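Local coordinates for fatty acid-binding protein homolog 1 (Echinococcus granulosus, PDB 1O8V) that binds long-chain fatty acids such as palmitate inside its beta-barrel and has been implicated in the uptake, storage and transport of lipids, at residues A[102-116]-A[119-132]. Residues are numbered along the deposited sequence; the frame is centred on the assembly and turned at random.
With PLM (palmitic acid), chain B.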
loop_
_atom_site.group_PDB
_atom_site.type_symbol
_atom_site.label_atom_id
_atom_site.label_comp_id
_atom_site.label_asym_id
_atom_site.label_seq_id
_atom_site.Cartn_x
_atom_site.Cartn_y
_atom_site.Cartn_z
ATOM N N LYS A 102 14.147 -2.575 7.848
ATOM C CA LYS A 102 12.850 -2.260 8.426
ATOM C C LYS A 102 11.781 -3.177 7.883
ATOM O O LYS A 102 11.827 -3.557 6.718
ATOM C CB LYS A 102 12.452 -0.835 8.070
ATOM C CG LYS A 102 13.367 0.248 8.576
ATOM C CD LYS A 102 13.437 0.286 10.075
ATOM C CE LYS A 102 14.268 1.460 10.562
ATOM N NZ LYS A 102 14.471 1.409 12.045
ATOM N N VAL A 103 10.782 -3.457 8.710
ATOM C CA VAL A 103 9.557 -4.083 8.239
ATOM C C VAL A 103 8.498 -2.988 8.236
ATOM O O VAL A 103 8.304 -2.296 9.234
ATOM C CB VAL A 103 9.113 -5.272 9.110
ATOM C CG1 VAL A 103 7.835 -5.883 8.574
ATOM C CG2 VAL A 103 10.180 -6.325 9.181
ATOM N N THR A 104 7.833 -2.841 7.100
ATOM C CA THR A 104 6.704 -1.934 6.965
ATOM C C THR A 104 5.433 -2.751 7.115
ATOM O O THR A 104 5.287 -3.776 6.452
ATOM C CB THR A 104 6.706 -1.238 5.611
ATOM O OG1 THR A 104 7.926 -0.505 5.426
ATOM C CG2 THR A 104 5.576 -0.227 5.528
ATOM N N TYR A 105 4.524 -2.297 7.973
ATOM C CA TYR A 105 3.241 -2.942 8.195
ATOM C C TYR A 105 2.154 -2.026 7.656
ATOM O O TYR A 105 1.969 -0.910 8.131
ATOM C CB TYR A 105 3.005 -3.223 9.677
ATOM C CG TYR A 105 4.005 -4.150 10.300
ATOM C CD1 TYR A 105 3.882 -5.523 10.184
ATOM C CD2 TYR A 105 5.076 -3.655 11.020
ATOM C CE1 TYR A 105 4.798 -6.365 10.773
ATOM C CE2 TYR A 105 5.997 -4.499 11.628
ATOM C CZ TYR A 105 5.862 -5.850 11.492
ATOM O OH TYR A 105 6.790 -6.657 12.087
ATOM N N ILE A 106 1.427 -2.518 6.672
ATOM C CA ILE A 106 0.309 -1.803 6.073
ATOM C C ILE A 106 -0.966 -2.552 6.466
ATOM O O ILE A 106 -1.023 -3.775 6.424
ATOM C CB ILE A 106 0.444 -1.745 4.525
ATOM C CG1 ILE A 106 1.812 -1.196 4.131
ATOM C CG2 ILE A 106 -0.679 -0.932 3.931
ATOM C CD1 ILE A 106 2.161 -1.437 2.670
ATOM N N GLU A 107 -1.992 -1.810 6.879
ATOM C CA GLU A 107 -3.311 -2.380 7.151
ATOM C C GLU A 107 -4.293 -1.592 6.313
ATOM O O GLU A 107 -4.295 -0.370 6.386
ATOM C CB GLU A 107 -3.689 -2.266 8.640
ATOM C CG GLU A 107 -2.767 -2.964 9.642
ATOM C CD GLU A 107 -2.901 -2.443 11.094
ATOM O OE1 GLU A 107 -3.747 -1.562 11.381
ATOM O OE2 GLU A 107 -2.133 -2.915 11.987
ATOM N N ARG A 108 -5.121 -2.270 5.536
ATOM C CA ARG A 108 -6.174 -1.607 4.780
ATOM C C ARG A 108 -7.518 -2.054 5.310
ATOM O O ARG A 108 -7.736 -3.241 5.489
ATOM C CB ARG A 108 -6.063 -1.936 3.295
ATOM C CG ARG A 108 -4.776 -1.371 2.655
ATOM C CD ARG A 108 -4.589 -1.691 1.194
ATOM N NE ARG A 108 -3.374 -1.055 0.697
ATOM C CZ ARG A 108 -2.218 -1.665 0.548
ATOM N NH1 ARG A 108 -2.064 -2.938 0.842
ATOM N NH2 ARG A 108 -1.174 -0.964 0.158
ATOM N N VAL A 109 -8.389 -1.093 5.570
ATOM C CA VAL A 109 -9.766 -1.400 5.991
ATOM C C VAL A 109 -10.756 -0.598 5.174
ATOM O O VAL A 109 -10.466 0.531 4.801
ATOM C CB VAL A 109 -9.957 -1.114 7.461
ATOM C CG1 VAL A 109 -8.949 -1.903 8.286
ATOM C CG2 VAL A 109 -9.853 0.364 7.770
ATOM N N VAL A 110 -11.911 -1.197 4.913
ATOM C CA VAL A 110 -12.950 -0.562 4.125
ATOM C C VAL A 110 -14.209 -0.431 4.975
ATOM O O VAL A 110 -14.655 -1.379 5.624
ATOM C CB VAL A 110 -13.257 -1.373 2.885
ATOM C CG1 VAL A 110 -14.601 -0.938 2.230
ATOM C CG2 VAL A 110 -12.114 -1.267 1.897
ATOM N N GLU A 111 -14.781 0.754 4.919
ATOM C CA GLU A 111 -16.098 0.980 5.492
ATOM C C GLU A 111 -16.847 1.832 4.502
ATOM O O GLU A 111 -16.516 3.005 4.301
ATOM C CB GLU A 111 -16.007 1.677 6.833
ATOM C CG GLU A 111 -17.366 1.960 7.489
ATOM C CD GLU A 111 -18.170 0.697 7.782
ATOM O OE1 GLU A 111 -17.635 -0.208 8.447
ATOM O OE2 GLU A 111 -19.326 0.588 7.307
ATOM N N GLY A 112 -17.847 1.230 3.877
ATOM C CA GLY A 112 -18.635 1.905 2.866
ATOM C C GLY A 112 -17.769 2.349 1.715
ATOM O O GLY A 112 -17.082 1.525 1.084
ATOM N N ASN A 113 -17.778 3.649 1.468
ATOM C CA ASN A 113 -17.103 4.200 0.305
ATOM C C ASN A 113 -15.664 4.567 0.607
ATOM O O ASN A 113 -14.991 5.124 -0.248
ATOM C CB ASN A 113 -17.862 5.443 -0.213
ATOM C CG ASN A 113 -19.059 5.087 -1.090
ATOM O OD1 ASN A 113 -19.110 4.015 -1.703
ATOM N ND2 ASN A 113 -20.027 6.012 -1.166
ATOM N N GLU A 114 -15.176 4.229 1.798
ATOM C CA GLU A 114 -13.870 4.723 2.227
ATOM C C GLU A 114 -12.900 3.598 2.521
ATOM O O GLU A 114 -13.234 2.697 3.264
ATOM C CB GLU A 114 -14.045 5.549 3.478
ATOM C CG GLU A 114 -12.779 6.243 3.950
ATOM C CD GLU A 114 -13.077 7.431 4.846
ATOM O OE1 GLU A 114 -13.002 7.249 6.077
ATOM O OE2 GLU A 114 -13.386 8.535 4.312
ATOM N N LEU A 115 -11.699 3.651 1.938
ATOM C CA LEU A 115 -10.617 2.724 2.291
ATOM C C LEU A 115 -9.554 3.488 3.060
ATOM O O LEU A 115 -9.100 4.536 2.610
ATOM C CB LEU A 115 -10.014 2.133 1.021
ATOM C CG LEU A 115 -8.980 1.011 1.163
ATOM C CD1 LEU A 115 -9.050 0.121 -0.044
ATOM C CD2 LEU A 115 -7.577 1.597 1.346
ATOM N N LYS A 116 -9.154 2.973 4.217
ATOM C CA LYS A 116 -8.120 3.599 5.027
ATOM C C LYS A 116 -6.916 2.672 5.087
ATOM O O LYS A 116 -7.025 1.523 5.508
ATOM C CB LYS A 116 -8.606 3.952 6.446
ATOM C CG LYS A 116 -9.481 5.186 6.503
ATOM C CD LYS A 116 -9.432 5.824 7.899
ATOM C CE LYS A 116 -10.144 7.179 7.918
ATOM N NZ LYS A 116 -9.284 8.340 7.525
ATOM N N VAL A 119 -0.085 2.813 7.634
ATOM C CA VAL A 119 1.273 2.387 7.336
ATOM C C VAL A 119 2.108 2.657 8.575
ATOM O O VAL A 119 2.124 3.782 9.111
ATOM C CB VAL A 119 1.855 3.173 6.139
ATOM C CG1 VAL A 119 3.235 2.686 5.767
ATOM C CG2 VAL A 119 0.909 3.100 4.962
ATOM N N LYS A 120 2.809 1.626 9.026
ATOM C CA LYS A 120 3.604 1.691 10.239
ATOM C C LYS A 120 5.021 1.210 9.982
ATOM O O LYS A 120 5.209 0.167 9.357
ATOM C CB LYS A 120 2.977 0.848 11.329
ATOM C CG LYS A 120 1.655 1.407 11.819
ATOM C CD LYS A 120 1.169 0.656 13.029
ATOM C CE LYS A 120 0.689 -0.707 12.679
ATOM N NZ LYS A 120 -0.772 -0.684 12.493
ATOM N N VAL A 121 5.994 1.948 10.487
ATOM C CA VAL A 121 7.404 1.535 10.496
ATOM C C VAL A 121 7.910 1.912 11.870
ATOM O O VAL A 121 7.832 3.090 12.244
ATOM C CB VAL A 121 8.250 2.265 9.388
ATOM C CG1 VAL A 121 9.721 1.842 9.457
ATOM C CG2 VAL A 121 7.705 1.976 8.021
ATOM N N ASP A 122 8.417 0.932 12.603
ATOM C CA ASP A 122 8.697 1.157 14.037
ATOM C C ASP A 122 7.457 1.797 14.689
ATOM O O ASP A 122 6.370 1.285 14.517
ATOM C CB ASP A 122 9.942 2.029 14.195
ATOM C CG ASP A 122 11.152 1.488 13.464
ATOM O OD1 ASP A 122 11.341 0.243 13.404
ATOM O OD2 ASP A 122 11.978 2.245 12.946
ATOM N N GLU A 123 7.638 2.910 15.406
ATOM C CA GLU A 123 6.547 3.636 16.055
ATOM C C GLU A 123 5.836 4.667 15.191
ATOM O O GLU A 123 4.859 5.296 15.630
ATOM C CB GLU A 123 7.071 4.319 17.323
ATOM C CG GLU A 123 7.680 5.690 17.126
ATOM C CD GLU A 123 9.068 5.721 16.526
ATOM O OE1 GLU A 123 9.654 4.661 16.248
ATOM O OE2 GLU A 123 9.604 6.851 16.364
ATOM N N VAL A 124 6.320 4.869 13.966
ATOM C CA VAL A 124 5.777 5.870 13.050
ATOM C C VAL A 124 4.488 5.407 12.446
ATOM O O VAL A 124 4.388 4.250 12.021
ATOM C CB VAL A 124 6.777 6.180 11.917
ATOM C CG1 VAL A 124 6.219 7.265 10.987
ATOM C CG2 VAL A 124 8.134 6.609 12.482
ATOM N N VAL A 125 3.489 6.283 12.447
ATOM C CA VAL A 125 2.171 5.972 11.943
ATOM C C VAL A 125 1.735 6.953 10.852
ATOM O O VAL A 125 1.834 8.168 11.012
ATOM C CB VAL A 125 1.102 5.989 13.057
ATOM C CG1 VAL A 125 -0.225 5.556 12.512
ATOM C CG2 VAL A 125 1.522 5.118 14.215
ATOM N N CYS A 126 1.259 6.394 9.738
ATOM C CA CYS A 126 0.721 7.174 8.641
ATOM C C CYS A 126 -0.669 6.630 8.322
ATOM O O CYS A 126 -0.909 5.434 8.390
ATOM C CB CYS A 126 1.651 7.030 7.426
ATOM S SG CYS A 126 0.864 7.266 5.819
ATOM N N VAL A 127 -1.602 7.519 7.986
ATOM C CA VAL A 127 -2.900 7.090 7.502
ATOM C C VAL A 127 -3.191 7.785 6.181
ATOM O O VAL A 127 -3.095 9.013 6.105
ATOM C CB VAL A 127 -4.046 7.405 8.501
ATOM C CG1 VAL A 127 -5.308 6.798 7.974
ATOM C CG2 VAL A 127 -3.727 6.872 9.888
ATOM N N ARG A 128 -3.535 6.987 5.173
ATOM C CA ARG A 128 -3.913 7.437 3.828
ATOM C C ARG A 128 -5.331 7.010 3.530
ATOM O O ARG A 128 -5.660 5.819 3.603
ATOM C CB ARG A 128 -2.939 6.874 2.797
ATOM C CG ARG A 128 -1.566 7.522 2.933
ATOM C CD ARG A 128 -0.423 6.683 2.414
ATOM N NE ARG A 128 -0.254 6.676 0.966
ATOM C CZ ARG A 128 0.275 7.639 0.228
ATOM N NH1 ARG A 128 0.562 8.838 0.722
ATOM N NH2 ARG A 128 0.444 7.414 -1.082
ATOM N N THR A 129 -6.191 7.999 3.245
ATOM C CA THR A 129 -7.618 7.755 3.083
ATOM C C THR A 129 -8.020 7.896 1.630
ATOM O O THR A 129 -7.703 8.907 0.991
ATOM C CB THR A 129 -8.387 8.768 3.930
ATOM O OG1 THR A 129 -7.952 8.676 5.293
ATOM C CG2 THR A 129 -9.873 8.463 3.938
ATOM N N TYR A 130 -8.738 6.899 1.139
ATOM C CA TYR A 130 -9.141 6.801 -0.257
ATOM C C TYR A 130 -10.659 6.763 -0.348
ATOM O O TYR A 130 -11.322 6.278 0.564
ATOM C CB TYR A 130 -8.644 5.493 -0.862
ATOM C CG TYR A 130 -7.147 5.317 -1.030
ATOM C CD1 TYR A 130 -6.321 5.041 0.053
ATOM C CD2 TYR A 130 -6.575 5.392 -2.287
ATOM C CE1 TYR A 130 -4.947 4.850 -0.125
ATOM C CE2 TYR A 130 -5.218 5.198 -2.468
ATOM C CZ TYR A 130 -4.411 4.949 -1.396
ATOM O OH TYR A 130 -3.071 4.771 -1.657
ATOM N N SER A 131 -11.193 7.255 -1.459
ATOM C CA SER A 131 -12.631 7.196 -1.741
ATOM C C SER A 131 -12.859 6.231 -2.901
ATOM O O SER A 131 -12.063 6.163 -3.822
ATOM C CB SER A 131 -13.139 8.596 -2.086
ATOM O OG SER A 131 -12.488 9.065 -3.261
ATOM N N LYS A 132 -13.969 5.508 -2.880
ATOM C CA LYS A 132 -14.305 4.587 -3.939
ATOM C C LYS A 132 -14.714 5.332 -5.219
ATOM O O LYS A 132 -15.527 6.263 -5.179
ATOM C CB LYS A 132 -15.443 3.678 -3.455
ATOM C CG LYS A 132 -15.528 2.411 -4.225
ATOM C CD LYS A 132 -16.420 1.357 -3.563
ATOM C CE LYS A 132 -15.901 -0.062 -3.817
ATOM N NZ LYS A 132 -15.354 -0.303 -5.204
HETATM C C1 PLM B . -0.917 2.953 0.385
HETATM O O1 PLM B . -1.448 4.126 0.277
HETATM O O2 PLM B . -1.560 1.953 -0.185
HETATM C C2 PLM B . 0.388 2.801 1.161
HETATM C C3 PLM B . 1.485 2.120 0.356
HETATM C C4 PLM B . 2.794 2.206 1.145
HETATM C C5 PLM B . 3.900 1.434 0.436
HETATM C C6 PLM B . 5.206 1.367 1.243
HETATM C C7 PLM B . 5.906 2.701 1.512
HETATM C C8 PLM B . 6.888 3.000 0.406
HETATM C C9 PLM B . 7.528 4.376 0.485
HETATM C CA PLM B . 7.862 4.869 -0.911
HETATM C CB PLM B . 7.297 6.228 -1.229
HETATM C CC PLM B . 7.525 6.677 -2.671
HETATM C CD PLM B . 6.348 7.477 -3.187
HETATM C CE PLM B . 5.386 6.706 -4.075
HETATM C CF PLM B . 4.167 7.562 -4.410
HETATM C CG PLM B . 3.137 6.862 -5.292
HETATM O O HOH W 1 8.220 -1.796 11.882
HETATM O O HOH W 2 -0.459 -0.784 9.815
HETATM O O HOH W 3 -12.891 8.732 1.718
#
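Lys120 and Tyr105 form a hydrogen-bonded antiparallel pair, its two backbone bonds being Tyr105 N to Lys120 O (2.9 Å) and Lys120 N to Tyr105 O. Bends at chi3 (-72°) and chi4 carry the Lys120 chain across to the 103-111 strand, where NZ forms a salt bridge with Glu107 OE2 at 2.7 Å. The ammonium comes from above the carboxylate plane, 64° out of it, and a water links it to Tyr105 O. In the adjoining hairpin, Lys116 bends at chi4 (-87°) to bring NZ 2.6 Å from Thr129 OG1, while Thr129 CG2 packs on the Glu114 carboxylate.

Leu115 and Tyr130 pair in the same way, but their side chains lie side by side facing the barrel interior, Leu115 CD2 being 3.9 Å from Tyr130 CD1. Tyr130 OH donates to palmitate O1 at 2.6 Å, and Arg128 NE reaches the same oxygen at 2.9 Å. Arg108, whose NH1 bonds His95, gives NH2 to palmitate O2 at 3.0 Å. The meander of the fatty-acid-binding barrel thus separates its chemistry: lysine pairings outside, and inside two arginines and a tyrosine whose three bonds anchor the carboxylate, probably stabilising it as an anion.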